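Local coordinates for LysR family transcriptional regulator (Vibrio vulnificus, PDB 5FHK), which probably acts as a DNA-binding transcription factor that regulates virulence genes, this chain being its regulatory (LysR substrate-binding) domain, at residues A[21-24]-A[25-29]. Numbering follows the deposited sequence.
Sequences MMMP and MLNGF
The carboxamide of N27 turns one face toward M23, one helical turn earlier. The carbonyl O of M23 lies over that face 3.3 Å from N27 CG, too badly angled for ND2 to bond to it. The M23 methyl CE approaches the same face from beyond the oxygen side, reaching OD1 of N27 at 3.3 Å; bends at chi2 and chi3 fold the thioether over to the amide. ND2 is hydrogen-bonded to OG of S141 in the second subunit, whereas the buried OD1 has no polar partner in the model. M23 also packs on V138 of that subunit, so this flank of the helix belongs to the dimer interface. Helix 18-32 is the crossover of the beta-alpha-beta unit between parallel strands 9-14 and 38-43, in a domain related to periplasmic binding proteins. On the flank toward the sheet, L26 CD1 touches both M22 CB (3.8 Å) and M23 SD (3.9 Å), and L26 continues onto I11 and L40. M22 and M25 meet methyl to methyl, CE to CE 4.2 Å apart; M25 CG, anti to the backbone N (chi1 -165°), carries its chain toward V201 and Y204 of helix 192-204. P24, whose N has no hydrogen, kinks the helix, and its exposed ring rests on Y204. Three i to i+4 bonds nevertheless span the turn: L26 N to M22 O, N27 N to M23 O at 2.7 Å, and G28 N to P24 O at 3.0 Å.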
loop_
_atom_site.group_PDB
_atom_site.type_symbol
_atom_site.label_atom_id
_atom_site.label_comp_id
_atom_site.label_asym_id
_atom_site.label_seq_id
_atom_site.Cartn_x
_atom_site.Cartn_y
_atom_site.Cartn_z
ATOM N N MET A 21 -7.435 2.517 8.963
ATOM C CA MET A 21 -8.041 2.102 10.221
ATOM C C MET A 21 -7.058 1.983 11.376
ATOM O O MET A 21 -7.487 2.050 12.536
ATOM C CB MET A 21 -8.747 0.753 10.042
ATOM C CG MET A 21 -9.753 0.742 8.925
ATOM S SD MET A 21 -10.774 -0.749 8.956
ATOM C CE MET A 21 -11.498 -0.609 10.596
ATOM N N MET A 22 -5.767 1.796 11.119
ATOM C CA MET A 22 -4.822 1.624 12.226
ATOM C C MET A 22 -3.988 2.857 12.524
ATOM O O MET A 22 -3.811 3.201 13.696
ATOM C CB MET A 22 -3.866 0.466 11.953
ATOM C CG MET A 22 -4.539 -0.849 11.817
ATOM S SD MET A 22 -5.306 -1.358 13.350
ATOM C CE MET A 22 -7.045 -1.063 13.001
ATOM N N MET A 23 -3.466 3.519 11.493
ATOM C CA MET A 23 -2.448 4.547 11.703
ATOM C C MET A 23 -2.888 5.714 12.584
ATOM O O MET A 23 -2.022 6.270 13.280
ATOM C CB MET A 23 -1.948 5.087 10.344
ATOM C CG MET A 23 -0.834 4.260 9.680
ATOM S SD MET A 23 0.334 3.407 10.794
ATOM C CE MET A 23 1.389 4.758 11.339
ATOM N N PRO A 24 -4.136 6.202 12.547
ATOM C CA PRO A 24 -4.490 7.286 13.489
ATOM C C PRO A 24 -4.262 6.869 14.929
ATOM O O PRO A 24 -3.633 7.597 15.707
ATOM C CB PRO A 24 -5.973 7.538 13.184
ATOM C CG PRO A 24 -6.115 7.118 11.742
ATOM C CD PRO A 24 -5.212 5.950 11.567
ATOM N N MET A 25 -4.752 5.681 15.290
ATOM C CA MET A 25 -4.525 5.150 16.627
ATOM C C MET A 25 -3.043 4.963 16.898
ATOM O O MET A 25 -2.543 5.332 17.970
ATOM C CB MET A 25 -5.241 3.815 16.755
ATOM C CG MET A 25 -5.411 3.283 18.151
ATOM S SD MET A 25 -6.838 2.129 18.039
ATOM C CE MET A 25 -6.501 1.271 16.500
ATOM N N LEU A 26 -2.322 4.379 15.936
ATOM C CA LEU A 26 -0.900 4.110 16.146
ATOM C C LEU A 26 -0.104 5.394 16.272
ATOM O O LEU A 26 0.858 5.457 17.043
ATOM C CB LEU A 26 -0.352 3.270 14.996
ATOM C CG LEU A 26 -0.771 1.809 15.146
ATOM C CD1 LEU A 26 -0.568 1.080 13.836
ATOM C CD2 LEU A 26 0.047 1.175 16.260
ATOM N N ASN A 27 -0.437 6.403 15.474
ATOM C CA ASN A 27 0.316 7.655 15.570
ATOM C C ASN A 27 0.019 8.354 16.894
ATOM O O ASN A 27 0.924 8.914 17.526
ATOM C CB ASN A 27 -0.001 8.570 14.366
ATOM C CG ASN A 27 0.671 8.124 13.072
ATOM O OD1 ASN A 27 1.749 7.505 13.101
ATOM N ND2 ASN A 27 0.049 8.455 11.910
ATOM N N GLY A 28 -1.217 8.257 17.379
ATOM C CA GLY A 28 -1.527 8.838 18.678
ATOM C C GLY A 28 -0.823 8.115 19.808
ATOM O O GLY A 28 -0.400 8.736 20.783
ATOM N N PHE A 29 -0.658 6.800 19.682
ATOM C CA PHE A 29 0.020 6.070 20.737
ATOM C C PHE A 29 1.496 6.429 20.773
ATOM O O PHE A 29 2.057 6.695 21.845
ATOM C CB PHE A 29 -0.176 4.573 20.538
ATOM C CG PHE A 29 0.676 3.735 21.442
ATOM C CD1 PHE A 29 0.284 3.485 22.735
ATOM C CD2 PHE A 29 1.900 3.257 21.013
ATOM C CE1 PHE A 29 1.067 2.727 23.557
ATOM C CE2 PHE A 29 2.700 2.491 21.842
ATOM C CZ PHE A 29 2.286 2.223 23.113
#